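Local coordinates for protein N-acetylmuramoyl-L-alanine amidase AmiD (Escherichia coli, PDB 3D2Y) that hydrolyses, with a catalytic zinc ion, the amide link between N-acetylmuramoyl groups and L-amino acids in cell-wall glycopeptides, at residues L32-T37 and D160-L165; S88-A93 and A152-Q157; I103-R108 and A120-A125; A125-L130 and W168-Q173; G177-A182 and M232-T237. One frame throughout, in Å; residues are numbered along the deposited sequence.

Overall arrangement
Contact 1 lies about 7 Å from the centre of the chain and joins inner strand 31-36 to the loop before helix 168-173, bringing together two zinc ligands. Contact 3, about 9 Å away between centres, starts from the end of the adjacent strand 100-105, and contact 4 continues along helix 124-141, A125 being common to both. Contact 2 binds the 89-94 hairpin to short helix 151-154, next to zinc ligand H151. Contacts 2 and 3 both fall within the sequence span that contact 1 closes. Contact 5 comes last, meeting contact 2 at D153-H233 and contact 4 at W168-H233. Contacts 1 and 3 thus carry catalytic residues, while contacts 4 and 5 join the surrounding helices.

Contact 1. Residues L32-T37 and D160-L165; sequences LVIHYT and DDPGPL
Two of the three zinc ligands of this amidase fold, H35 near the end of inner strand 31-36 and D161 on the loop 160-165, meet here. The tight part is built on D161. With CG in the crowded position between its backbone N and carbonyl carbon (chi1 66°), D161 sets CB over the centre of one face of the Y36 ring, 3.3 Å from the ring centroid, a CH-pi contact almost on the ring normal. The same torsion turns OD1 back to the strand, where two weak hydrogen bonds reach it: one from H35 ND1 at 3.2 Å and bent to 124°, the other from the Y36 backbone N at 3.3 Å. The second oxygen, OD2, is taken by H151, the third zinc ligand, while H35 NE2 pairs with H84. The Y36 ring stands with its CG likewise in the crowded position, and the bound peptide packs on Y36, H35 and D161, consistent with the substrate-binding role of Y36. The other flank is looser. P162, entered through a cis peptide, brings its CG only to 4.0 Å from I34 CG2, and beyond G163 the loop departs from the strand until L165 is exposed. D160 turns its carboxylate from the strand to R225 and K117. At the edge of the Y36 ring, near its plane, P162 O lies 3.3 Å from CD2.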
# COMPACT_ATOMS: atom_id res chain seq x y z
N LEU A 32 -1.14 -4.06 4.39
CA LEU A 32 -0.08 -4.58 3.48
C LEU A 32 0.43 -3.46 2.63
O LEU A 32 -0.33 -2.90 1.80
CB LEU A 32 -0.64 -5.68 2.59
CG LEU A 32 0.33 -6.40 1.66
CD1 LEU A 32 1.51 -6.95 2.48
CD2 LEU A 32 -0.34 -7.51 0.79
N VAL A 33 1.70 -3.11 2.82
CA VAL A 33 2.34 -2.00 2.11
C VAL A 33 3.29 -2.46 0.95
O VAL A 33 4.21 -3.24 1.16
CB VAL A 33 3.16 -1.09 3.06
CG1 VAL A 33 3.75 0.08 2.29
CG2 VAL A 33 2.30 -0.55 4.21
N ILE A 34 3.07 -1.94 -0.26
CA ILE A 34 3.90 -2.27 -1.42
C ILE A 34 4.97 -1.20 -1.67
O ILE A 34 4.67 -0.00 -1.68
CB ILE A 34 3.05 -2.48 -2.71
CG1 ILE A 34 1.89 -3.44 -2.42
CG2 ILE A 34 3.89 -3.07 -3.81
CD1 ILE A 34 2.35 -4.87 -1.96
N HIS A 35 6.21 -1.65 -1.86
CA HIS A 35 7.37 -0.76 -2.11
C HIS A 35 8.08 -1.17 -3.38
O HIS A 35 7.95 -2.34 -3.79
CB HIS A 35 8.43 -0.91 -0.99
CG HIS A 35 7.93 -0.59 0.40
ND1 HIS A 35 8.10 0.66 0.97
CD2 HIS A 35 7.32 -1.36 1.33
CE1 HIS A 35 7.58 0.65 2.18
NE2 HIS A 35 7.08 -0.56 2.42
N TYR A 36 8.86 -0.26 -3.96
CA TYR A 36 10.01 -0.68 -4.81
C TYR A 36 11.35 -0.36 -4.14
O TYR A 36 11.43 0.52 -3.25
CB TYR A 36 9.99 -0.16 -6.29
CG TYR A 36 9.89 1.34 -6.46
CD1 TYR A 36 10.81 2.22 -5.86
CD2 TYR A 36 8.84 1.90 -7.22
CE1 TYR A 36 10.67 3.61 -5.99
CE2 TYR A 36 8.73 3.30 -7.39
CZ TYR A 36 9.63 4.14 -6.75
OH TYR A 36 9.53 5.53 -6.88
N THR A 37 12.40 -1.01 -4.61
CA THR A 37 13.71 -0.94 -3.95
C THR A 37 14.53 0.25 -4.45
O THR A 37 15.38 0.77 -3.73
CB THR A 37 14.55 -2.23 -4.19
OG1 THR A 37 14.84 -2.45 -5.58
CG2 THR A 37 13.87 -3.42 -3.67
N ASP A 160 7.13 8.07 -3.36
CA ASP A 160 6.33 7.82 -4.56
C ASP A 160 6.01 6.34 -4.79
O ASP A 160 5.15 6.00 -5.62
CB ASP A 160 7.12 8.32 -5.79
CG ASP A 160 7.06 9.83 -5.94
OD1 ASP A 160 6.27 10.46 -5.23
OD2 ASP A 160 7.81 10.39 -6.77
N ASP A 161 6.77 5.46 -4.13
CA ASP A 161 6.71 4.03 -4.42
C ASP A 161 5.41 3.35 -4.03
O ASP A 161 4.76 3.76 -3.04
CB ASP A 161 7.98 3.30 -3.92
CG ASP A 161 8.12 3.29 -2.40
OD1 ASP A 161 8.16 2.18 -1.84
OD2 ASP A 161 8.17 4.39 -1.78
N PRO A 162 4.97 2.33 -4.83
CA PRO A 162 5.63 1.77 -6.03
C PRO A 162 5.34 2.46 -7.36
O PRO A 162 5.72 1.94 -8.39
CB PRO A 162 5.07 0.35 -6.09
CG PRO A 162 3.67 0.52 -5.59
CD PRO A 162 3.72 1.61 -4.54
N GLY A 163 4.64 3.60 -7.34
CA GLY A 163 4.57 4.45 -8.52
C GLY A 163 3.46 4.14 -9.50
O GLY A 163 2.73 3.14 -9.38
N PRO A 164 3.31 5.02 -10.51
CA PRO A 164 2.16 4.99 -11.42
C PRO A 164 2.19 3.82 -12.44
O PRO A 164 1.18 3.59 -13.12
CB PRO A 164 2.24 6.36 -12.09
CG PRO A 164 3.76 6.59 -12.18
CD PRO A 164 4.24 6.11 -10.81
N LEU A 165 3.31 3.09 -12.54
CA LEU A 165 3.39 1.92 -13.44
C LEU A 165 3.05 0.62 -12.70
O LEU A 165 2.91 -0.45 -13.32
CB LEU A 165 4.76 1.86 -14.14
CG LEU A 165 5.01 2.97 -15.19
CD1 LEU A 165 6.27 2.71 -15.92
CD2 LEU A 165 3.88 3.08 -16.21

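Contact 2. Residues S88-A93 and A152-Q157; sequences SAWRGA and ADIAPQ
I154 O, at the end of short helix 151-154, is gripped twice by two residues leading into a tight beta-hairpin: by one hydrogen bond from A89 N, 2.8 Å long, 154° at the hydrogen and in the carbonyl plane, and by a CA-H...O contact from S88 CA at 3.2 Å. The hairpin turns through a type I' turn from W90 to A93. A reciprocal CA-H...O contact runs from I154 CA to A89 O at 3.3 Å, so the two backbones lie close. A water donates to both A89 O (2.9 Å) and D153 O (2.6 Å). Apolar atoms close the other side. I154 holds CG1 in the crowded position (chi1 70°), which puts it against S88 CB and leaves CG2 for W90 CB, 3.7 Å away. The W90 indole runs alongside D153, with R91 CG over one face and Y212 meeting it edge-to-face. D153 directs its carboxylate away from the hairpin: OD2 takes H233 ND1 and A150 N, OD1 the Y212 hydroxyl. I154 also lies next to H151, which places the hairpin contact directly behind a zinc ligand. At the rim of the indole, W90 CZ3 comes to 3.9 Å from D153 CB.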
# COMPACT_ATOMS: atom_id res chain seq x y z
N SER A 88 4.42 7.83 9.00
CA SER A 88 3.37 7.34 8.14
C SER A 88 2.00 7.51 8.80
O SER A 88 1.91 7.66 10.02
CB SER A 88 3.59 5.84 7.79
OG SER A 88 3.88 5.09 8.96
N ALA A 89 0.97 7.50 7.96
CA ALA A 89 -0.43 7.67 8.38
C ALA A 89 -1.38 7.01 7.36
O ALA A 89 -1.23 7.20 6.15
CB ALA A 89 -0.77 9.17 8.57
N TRP A 90 -2.32 6.19 7.85
CA TRP A 90 -3.34 5.57 7.00
C TRP A 90 -4.63 5.32 7.80
O TRP A 90 -4.62 4.58 8.81
CB TRP A 90 -2.84 4.26 6.37
CG TRP A 90 -3.77 3.76 5.34
CD1 TRP A 90 -4.50 2.58 5.38
CD2 TRP A 90 -4.13 4.42 4.11
NE1 TRP A 90 -5.27 2.47 4.24
CE2 TRP A 90 -5.08 3.59 3.46
CE3 TRP A 90 -3.75 5.63 3.51
CZ2 TRP A 90 -5.66 3.94 2.23
CZ3 TRP A 90 -4.34 5.99 2.28
CH2 TRP A 90 -5.28 5.15 1.66
N ARG A 91 -5.71 5.95 7.35
CA ARG A 91 -7.06 5.69 7.85
C ARG A 91 -7.18 5.85 9.37
O ARG A 91 -7.84 5.03 10.05
CB ARG A 91 -7.52 4.29 7.38
CG ARG A 91 -7.93 4.33 5.94
CD ARG A 91 -8.37 3.00 5.39
NE ARG A 91 -9.72 2.55 5.71
CZ ARG A 91 -10.84 2.86 5.03
NH1 ARG A 91 -10.82 3.68 3.98
NH2 ARG A 91 -12.01 2.35 5.41
N GLY A 92 -6.54 6.87 9.91
CA GLY A 92 -6.62 7.08 11.36
C GLY A 92 -5.38 6.61 12.13
O GLY A 92 -5.13 7.09 13.23
N ALA A 93 -4.60 5.68 11.55
CA ALA A 93 -3.43 5.08 12.26
C ALA A 93 -2.17 5.86 11.94
O ALA A 93 -2.14 6.53 10.95
CB ALA A 93 -3.24 3.60 11.85
N ALA A 152 3.54 5.40 -0.91
CA ALA A 152 3.20 6.83 -1.18
C ALA A 152 1.87 7.16 -0.55
O ALA A 152 1.63 8.31 -0.16
CB ALA A 152 3.14 7.10 -2.72
N ASP A 153 0.99 6.16 -0.44
CA ASP A 153 -0.33 6.40 0.15
C ASP A 153 -0.18 6.79 1.62
O ASP A 153 -0.99 7.57 2.15
CB ASP A 153 -1.23 5.17 0.04
CG ASP A 153 -1.62 4.83 -1.41
OD1 ASP A 153 -1.66 5.72 -2.28
OD2 ASP A 153 -1.89 3.64 -1.67
N ILE A 154 0.82 6.21 2.31
CA ILE A 154 0.90 6.35 3.77
C ILE A 154 1.91 7.41 4.18
O ILE A 154 1.92 7.84 5.34
CB ILE A 154 1.16 5.02 4.50
CG1 ILE A 154 2.59 4.51 4.25
CG2 ILE A 154 0.09 4.02 4.16
CD1 ILE A 154 2.81 3.10 4.87
N ALA A 155 2.76 7.80 3.23
CA ALA A 155 3.72 8.92 3.41
C ALA A 155 3.82 9.79 2.14
O ALA A 155 4.91 9.83 1.51
CB ALA A 155 5.12 8.35 3.71
N PRO A 156 2.73 10.43 1.73
CA PRO A 156 2.67 11.10 0.42
C PRO A 156 3.67 12.23 0.22
O PRO A 156 4.06 12.49 -0.93
CB PRO A 156 1.22 11.61 0.31
CG PRO A 156 0.70 11.53 1.68
CD PRO A 156 1.42 10.47 2.41
N GLN A 157 4.11 12.86 1.31
CA GLN A 157 5.09 13.96 1.17
C GLN A 157 6.50 13.42 0.97
O GLN A 157 7.39 14.20 0.59
CB GLN A 157 5.13 14.86 2.41
CG GLN A 157 3.79 15.51 2.82
CD GLN A 157 3.20 16.36 1.71
OE1 GLN A 157 3.93 17.03 0.98
NE2 GLN A 157 1.88 16.35 1.59
O HOH W 1 -1.06 9.25 4.15

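Contact 3. Residues I103-R108 and A120-A125; sequences IELENR and APFEPA
The F122 ring and the N107 carboxamide lie stacked, their planes only 11° apart, with N107 ND2 over the ring centre 3.7 Å above its plane. F122 also meets F166 edge-to-face, while L105 CD1 approaches its CE2 obliquely at 4.0 Å. A second flat group, the R108 guanidinium, has A120 CB over one face, 3.4 Å from NH1; its chain bends at chi3 to get there. N107, with CG anti to its backbone N (chi1 170°), is pinned in its own plane: ND2 gives A120 O a nearly straight bond of 3.2 Å (167°), entering from above the carbonyl plane, and a second one to a water that also donates to E106 O. Another water donates to both N107 OD1, at 2.9 Å, and A120 O, and OD1 further accepts from the G109 backbone, so the amide is fixed in rotation. The contact thus ties the end of strand 100-105, just past catalytic E104, to the loop leading into helix 124-141, with strand 31-36 alongside through N107 on Y36.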
# COMPACT_ATOMS: atom_id res chain seq x y z
N ILE A 103 6.19 -5.39 1.73
CA ILE A 103 6.77 -6.13 0.60
C ILE A 103 7.55 -5.20 -0.28
O ILE A 103 6.99 -4.22 -0.82
CB ILE A 103 5.70 -6.89 -0.21
CG1 ILE A 103 5.04 -7.94 0.68
CG2 ILE A 103 6.35 -7.58 -1.45
CD1 ILE A 103 3.83 -8.56 0.06
N GLU A 104 8.83 -5.52 -0.46
CA GLU A 104 9.70 -4.76 -1.37
C GLU A 104 9.89 -5.52 -2.69
O GLU A 104 10.18 -6.73 -2.70
CB GLU A 104 11.07 -4.53 -0.71
CG GLU A 104 11.05 -3.47 0.41
CD GLU A 104 11.60 -2.16 -0.08
OE1 GLU A 104 12.54 -2.19 -0.88
OE2 GLU A 104 11.15 -1.10 0.36
N LEU A 105 9.70 -4.79 -3.77
CA LEU A 105 9.78 -5.24 -5.16
C LEU A 105 11.01 -4.63 -5.82
O LEU A 105 11.16 -3.40 -5.89
CB LEU A 105 8.51 -4.85 -5.91
CG LEU A 105 7.14 -5.20 -5.31
CD1 LEU A 105 6.00 -4.75 -6.23
CD2 LEU A 105 7.05 -6.70 -5.10
N GLU A 106 11.89 -5.49 -6.30
CA GLU A 106 13.09 -5.02 -6.98
C GLU A 106 12.62 -4.33 -8.26
O GLU A 106 12.08 -4.98 -9.15
CB GLU A 106 14.06 -6.14 -7.31
CG GLU A 106 15.32 -5.65 -8.07
CD GLU A 106 16.09 -6.75 -8.85
OE1 GLU A 106 16.95 -6.36 -9.65
OE2 GLU A 106 15.85 -7.95 -8.65
N ASN A 107 12.83 -3.03 -8.32
CA ASN A 107 12.39 -2.25 -9.47
C ASN A 107 13.14 -0.93 -9.36
O ASN A 107 13.36 -0.46 -8.24
CB ASN A 107 10.85 -2.08 -9.44
CG ASN A 107 10.34 -1.07 -10.48
OD1 ASN A 107 10.38 0.15 -10.26
ND2 ASN A 107 9.89 -1.58 -11.64
N ARG A 108 13.53 -0.33 -10.48
CA ARG A 108 14.40 0.85 -10.48
C ARG A 108 13.75 2.16 -9.98
O ARG A 108 14.46 3.14 -9.68
CB ARG A 108 15.01 1.05 -11.88
CG ARG A 108 15.63 2.42 -12.14
CD ARG A 108 15.73 2.71 -13.67
NE ARG A 108 15.55 1.47 -14.42
CZ ARG A 108 14.69 1.28 -15.43
NH1 ARG A 108 13.95 2.26 -15.91
NH2 ARG A 108 14.62 0.07 -15.98
N ALA A 120 9.79 2.90 -14.09
CA ALA A 120 10.20 1.64 -14.75
C ALA A 120 9.04 0.65 -14.71
O ALA A 120 8.42 0.48 -13.66
CB ALA A 120 11.36 1.06 -14.00
N PRO A 121 8.73 -0.02 -15.83
CA PRO A 121 7.66 -1.01 -15.83
C PRO A 121 7.96 -2.20 -14.90
O PRO A 121 9.12 -2.55 -14.70
CB PRO A 121 7.61 -1.46 -17.30
CG PRO A 121 8.19 -0.30 -18.06
CD PRO A 121 9.31 0.16 -17.18
N PHE A 122 6.92 -2.81 -14.34
CA PHE A 122 7.12 -4.01 -13.53
C PHE A 122 7.12 -5.29 -14.38
O PHE A 122 6.16 -5.56 -15.16
CB PHE A 122 6.06 -4.08 -12.44
CG PHE A 122 6.23 -3.02 -11.36
CD1 PHE A 122 5.80 -1.71 -11.58
CD2 PHE A 122 6.90 -3.32 -10.18
CE1 PHE A 122 5.95 -0.68 -10.61
CE2 PHE A 122 7.09 -2.31 -9.21
CZ PHE A 122 6.61 -0.98 -9.44
N GLU A 123 8.19 -6.08 -14.24
CA GLU A 123 8.28 -7.37 -14.88
C GLU A 123 7.04 -8.19 -14.58
O GLU A 123 6.64 -8.33 -13.44
CB GLU A 123 9.56 -8.11 -14.44
CG GLU A 123 10.81 -7.24 -14.27
CD GLU A 123 11.31 -6.52 -15.53
OE1 GLU A 123 10.83 -6.80 -16.67
OE2 GLU A 123 12.22 -5.66 -15.36
N PRO A 124 6.36 -8.67 -15.64
CA PRO A 124 5.22 -9.54 -15.32
C PRO A 124 5.55 -10.78 -14.42
O PRO A 124 4.69 -11.21 -13.65
CB PRO A 124 4.68 -9.97 -16.69
CG PRO A 124 5.56 -9.29 -17.75
CD PRO A 124 6.48 -8.32 -17.07
N ALA A 125 6.77 -11.33 -14.50
CA ALA A 125 7.15 -12.49 -13.65
C ALA A 125 7.04 -12.10 -12.15
O ALA A 125 6.57 -12.88 -11.30
CB ALA A 125 8.51 -12.93 -13.95
O HOH W 2 10.02 -4.69 -11.68
O HOH W 3 8.41 2.03 -11.39

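Contact 4. Residues A125-L130 and W168-Q173; sequences AQIQAL and WQQLAQ
Two helices of the layer on one face of the amidase sheet come together here: 125-130, the first turns of helix 124-141, and 168-173. The axes of these short segments run in roughly the same direction, 36° apart, but stay 11.6 Å from each other, so only side-chain tips meet. Apolar contacts form the buried part. L171, its CG anti to the carbonyl carbon, spreads its two methyls between two neighbours of the facing helix: CD2 stands 4.3 Å from I127 CG2, and CD1 the same 4.3 Å from L130 CD2. L130 in turn rests on I103 and L105 of strand 100-105, and W168, one turn back along its helix, lies on V148 and A150 of strand 148-150. The two helices thus lean on different strands of the same sheet. A van der Waals contact follows: Q170 leaves its helix fully extended, CG anti to the backbone N (chi1 -171°), and lays OE1 beside the methyl I127 CG2 at 3.6 Å. Polar groups take the outer side, where exposed Q128 bends at chi2, the two amides nearly coplanar. Both amide oxygens are acceptors and cannot bond each other; Q128 OE1 and Q170 OE1 stay 3.8 Å apart. A water that may share its protons with further acceptors lies within hydrogen-bonding distance of both, 2.6 Å from Q128 OE1 and 3.0 Å from Q170 OE1.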
# COMPACT_ATOMS: atom_id res chain seq x y z
N ALA A 125 6.77 -11.33 -14.50
CA ALA A 125 7.15 -12.49 -13.65
C ALA A 125 7.04 -12.10 -12.15
O ALA A 125 6.57 -12.88 -11.30
CB ALA A 125 8.51 -12.93 -13.95
N GLN A 126 7.47 -10.88 -11.84
CA GLN A 126 7.41 -10.34 -10.48
C GLN A 126 5.98 -10.23 -9.98
O GLN A 126 5.66 -10.66 -8.87
CB GLN A 126 8.10 -8.99 -10.42
CG GLN A 126 8.13 -8.30 -9.04
CD GLN A 126 8.99 -7.07 -9.03
OE1 GLN A 126 8.65 -6.02 -9.63
NE2 GLN A 126 10.15 -7.17 -8.37
N ILE A 127 5.11 -9.65 -10.80
CA ILE A 127 3.70 -9.51 -10.42
C ILE A 127 3.10 -10.92 -10.21
O ILE A 127 2.37 -11.19 -9.23
CB ILE A 127 2.94 -8.72 -11.54
CG1 ILE A 127 3.56 -7.30 -11.75
CG2 ILE A 127 1.44 -8.67 -11.27
CD1 ILE A 127 3.63 -6.42 -10.47
N GLN A 128 3.47 -11.85 -11.09
CA GLN A 128 2.94 -13.21 -11.01
C GLN A 128 3.33 -13.91 -9.68
O GLN A 128 2.55 -14.70 -9.11
CB GLN A 128 3.38 -14.04 -12.24
CG GLN A 128 2.57 -13.79 -13.56
CD GLN A 128 1.06 -13.56 -13.35
OE1 GLN A 128 0.56 -12.43 -13.49
NE2 GLN A 128 0.34 -14.61 -13.01
N ALA A 129 4.55 -13.62 -9.21
CA ALA A 129 5.08 -14.12 -7.93
C ALA A 129 4.39 -13.45 -6.75
O ALA A 129 4.05 -14.10 -5.73
CB ALA A 129 6.60 -13.89 -7.89
N LEU A 130 4.20 -12.13 -6.88
CA LEU A 130 3.52 -11.31 -5.84
C LEU A 130 2.10 -11.75 -5.52
O LEU A 130 1.73 -11.75 -4.36
CB LEU A 130 3.52 -9.86 -6.28
CG LEU A 130 2.85 -8.82 -5.38
CD1 LEU A 130 3.42 -8.87 -3.93
CD2 LEU A 130 2.93 -7.44 -6.02
N TRP A 168 -2.12 -1.80 -10.10
CA TRP A 168 -3.14 -1.94 -9.04
C TRP A 168 -4.45 -2.58 -9.52
O TRP A 168 -5.01 -3.46 -8.83
CB TRP A 168 -3.44 -0.59 -8.40
CG TRP A 168 -2.33 -0.08 -7.52
CD1 TRP A 168 -1.45 0.91 -7.81
CD2 TRP A 168 -1.93 -0.60 -6.23
NE1 TRP A 168 -0.55 1.10 -6.77
CE2 TRP A 168 -0.83 0.20 -5.77
CE3 TRP A 168 -2.41 -1.63 -5.41
CZ2 TRP A 168 -0.20 -0.02 -4.54
CZ3 TRP A 168 -1.79 -1.84 -4.16
CH2 TRP A 168 -0.68 -1.03 -3.74
N GLN A 169 -4.94 -2.14 -10.69
CA GLN A 169 -6.18 -2.69 -11.27
C GLN A 169 -6.06 -4.19 -11.58
O GLN A 169 -6.96 -4.96 -11.26
CB GLN A 169 -6.62 -1.92 -12.52
CG GLN A 169 -8.14 -2.01 -12.72
CD GLN A 169 -8.63 -1.42 -14.02
OE1 GLN A 169 -7.98 -0.58 -14.64
NE2 GLN A 169 -9.82 -1.85 -14.42
N GLN A 170 -4.94 -4.61 -12.18
CA GLN A 170 -4.66 -6.02 -12.38
C GLN A 170 -4.73 -6.83 -11.08
O GLN A 170 -5.25 -7.95 -11.04
CB GLN A 170 -3.28 -6.21 -12.99
CG GLN A 170 -3.05 -7.62 -13.40
CD GLN A 170 -1.64 -7.93 -13.78
OE1 GLN A 170 -1.23 -9.09 -13.70
NE2 GLN A 170 -0.87 -6.92 -14.18
N LEU A 171 -4.18 -6.27 -10.00
CA LEU A 171 -4.16 -6.96 -8.72
C LEU A 171 -5.57 -7.01 -8.17
O LEU A 171 -5.93 -8.01 -7.54
CB LEU A 171 -3.27 -6.26 -7.70
CG LEU A 171 -1.76 -6.44 -7.78
CD1 LEU A 171 -1.16 -6.27 -6.40
CD2 LEU A 171 -1.50 -7.80 -8.30
N ALA A 172 -6.35 -5.94 -8.38
CA ALA A 172 -7.68 -5.85 -7.84
C ALA A 172 -8.58 -6.90 -8.46
O ALA A 172 -9.47 -7.44 -7.80
CB ALA A 172 -8.26 -4.44 -8.04
N GLN A 173 -8.34 -7.19 -9.74
CA GLN A 173 -9.07 -8.24 -10.45
C GLN A 173 -8.75 -9.65 -9.94
O GLN A 173 -9.55 -10.57 -10.15
CB GLN A 173 -8.83 -8.11 -11.95
CG GLN A 173 -9.49 -6.85 -12.52
CD GLN A 173 -9.00 -6.50 -13.91
OE1 GLN A 173 -8.09 -7.13 -14.44
NE2 GLN A 173 -9.63 -5.49 -14.52
O HOH W 4 -0.54 -11.28 -15.56

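Contact 5. Residues G177-A182 and M232-T237; sequences GAWPDA and MHFRPT
An aromatic cluster forms where the loop after helix 168-173 meets the C-terminal end of helix 220-234, in the helical C-terminal part of the chain. The H233 and F234 rings lie over one another, F234 CE2 resting 3.4 Å above the centre of the imidazole; W168 stacks on the opposite face, so H233 is held between two rings. With ND1 on D153, whose charge could make the imidazole more basic, H233 turns NE2 to a water in the ring plane at 3.0 Å. That water donates to A178 O, 2.5 Å away, linking loop to helix. A178 O also meets the edge of F234, 3.5 Å from CE1. W179, its CG anti to the backbone N (chi1 -161°), points its six-membered ring past F234 in the opposite sense, the planes 36° apart and the centroids 6.0 Å apart, an oblique pair. The near edge of the indole reaches the backbone, W179 CZ3 lying 3.5 Å from H233 O. P180 CD sits over one indole face, while W168, Q169 and A172 of helix 168-173 also pack on W179. No direct hydrogen bond spans the two segments: rings and one water do the joining. With H233 between W168 and F234, the end of helix 220-234 thus meets the loop after helix 168-173 at the junction between the sheet-based amidase core and the C-terminal helices.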
# COMPACT_ATOMS: atom_id res chain seq x y z
N GLY A 177 -6.50 -5.78 -3.16
CA GLY A 177 -6.63 -4.32 -3.08
C GLY A 177 -7.94 -3.75 -3.61
O GLY A 177 -8.75 -4.44 -4.25
N ALA A 178 -8.11 -2.46 -3.34
CA ALA A 178 -9.34 -1.68 -3.60
C ALA A 178 -9.39 -1.16 -5.04
O ALA A 178 -8.38 -0.75 -5.62
CB ALA A 178 -9.40 -0.47 -2.63
N TRP A 179 -10.56 -1.21 -5.64
CA TRP A 179 -10.75 -0.53 -6.94
C TRP A 179 -12.22 -0.15 -7.03
O TRP A 179 -13.06 -0.94 -6.61
CB TRP A 179 -10.34 -1.44 -8.10
CG TRP A 179 -10.07 -0.70 -9.37
CD1 TRP A 179 -10.93 -0.56 -10.44
CD2 TRP A 179 -8.89 0.05 -9.69
NE1 TRP A 179 -10.32 0.21 -11.43
CE2 TRP A 179 -9.09 0.61 -10.98
CE3 TRP A 179 -7.68 0.31 -9.02
CZ2 TRP A 179 -8.10 1.40 -11.63
CZ3 TRP A 179 -6.72 1.12 -9.65
CH2 TRP A 179 -6.95 1.65 -10.94
N PRO A 180 -12.51 1.07 -7.55
CA PRO A 180 -13.88 1.57 -7.67
C PRO A 180 -14.68 0.84 -8.77
O PRO A 180 -14.09 0.38 -9.77
CB PRO A 180 -13.67 3.05 -8.03
CG PRO A 180 -12.39 3.08 -8.73
CD PRO A 180 -11.54 2.04 -8.08
N ASP A 181 -15.99 0.71 -8.56
CA ASP A 181 -16.85 0.17 -9.61
C ASP A 181 -17.02 1.23 -10.69
O ASP A 181 -17.42 2.36 -10.40
CB ASP A 181 -18.20 -0.27 -9.04
CG ASP A 181 -18.08 -1.46 -8.07
OD1 ASP A 181 -17.04 -2.16 -8.07
OD2 ASP A 181 -19.04 -1.68 -7.29
N ALA A 182 -16.69 0.85 -11.93
CA ALA A 182 -16.65 1.76 -13.08
C ALA A 182 -17.96 2.52 -13.32
O ALA A 182 -17.94 3.71 -13.62
CB ALA A 182 -16.23 1.01 -14.32
N MET A 232 -1.46 8.37 -8.62
CA MET A 232 -0.49 7.30 -8.93
C MET A 232 -1.05 5.91 -8.67
O MET A 232 -0.76 4.99 -9.42
CB MET A 232 0.85 7.47 -8.20
CG MET A 232 1.69 8.62 -8.70
SD MET A 232 3.35 8.58 -8.01
CE MET A 232 3.09 9.11 -6.33
N HIS A 233 -1.91 5.79 -7.65
CA HIS A 233 -2.55 4.52 -7.29
C HIS A 233 -3.84 4.28 -8.14
O HIS A 233 -4.04 3.19 -8.70
CB HIS A 233 -2.82 4.53 -5.77
CG HIS A 233 -3.28 3.22 -5.19
ND1 HIS A 233 -3.04 2.86 -3.88
CD2 HIS A 233 -4.02 2.21 -5.73
CE1 HIS A 233 -3.60 1.68 -3.63
NE2 HIS A 233 -4.21 1.28 -4.74
N PHE A 234 -4.69 5.30 -8.25
CA PHE A 234 -6.07 5.11 -8.68
C PHE A 234 -6.43 5.82 -9.98
O PHE A 234 -7.50 5.55 -10.53
CB PHE A 234 -7.06 5.51 -7.58
CG PHE A 234 -7.00 4.66 -6.35
CD1 PHE A 234 -7.61 3.40 -6.36
CD2 PHE A 234 -6.39 5.13 -5.18
CE1 PHE A 234 -7.60 2.60 -5.24
CE2 PHE A 234 -6.35 4.29 -4.04
CZ PHE A 234 -6.99 3.03 -4.08
N ARG A 235 -5.54 6.68 -10.51
CA ARG A 235 -5.79 7.37 -11.79
C ARG A 235 -4.45 7.69 -12.44
O ARG A 235 -4.07 8.85 -12.60
CB ARG A 235 -6.64 8.64 -11.59
CG ARG A 235 -7.51 9.04 -12.81
CD ARG A 235 -6.73 9.73 -13.94
NE ARG A 235 -6.09 10.95 -13.46
CZ ARG A 235 -6.65 12.16 -13.47
NH1 ARG A 235 -5.98 13.19 -13.00
NH2 ARG A 235 -7.87 12.34 -13.97
N PRO A 236 -3.69 6.65 -12.77
CA PRO A 236 -2.31 6.81 -13.18
C PRO A 236 -2.07 7.40 -14.56
O PRO A 236 -0.94 7.71 -14.89
CB PRO A 236 -1.75 5.40 -13.11
CG PRO A 236 -2.91 4.51 -13.22
CD PRO A 236 -4.06 5.23 -12.64
N THR A 237 -3.12 7.57 -15.35
CA THR A 237 -2.99 8.29 -16.62
C THR A 237 -2.57 9.76 -16.47
O THR A 237 -1.92 10.32 -17.37
CB THR A 237 -4.28 8.21 -17.47
OG1 THR A 237 -5.39 8.80 -16.76
CG2 THR A 237 -4.57 6.74 -17.81
O HOH W 5 -5.90 -1.16 -5.27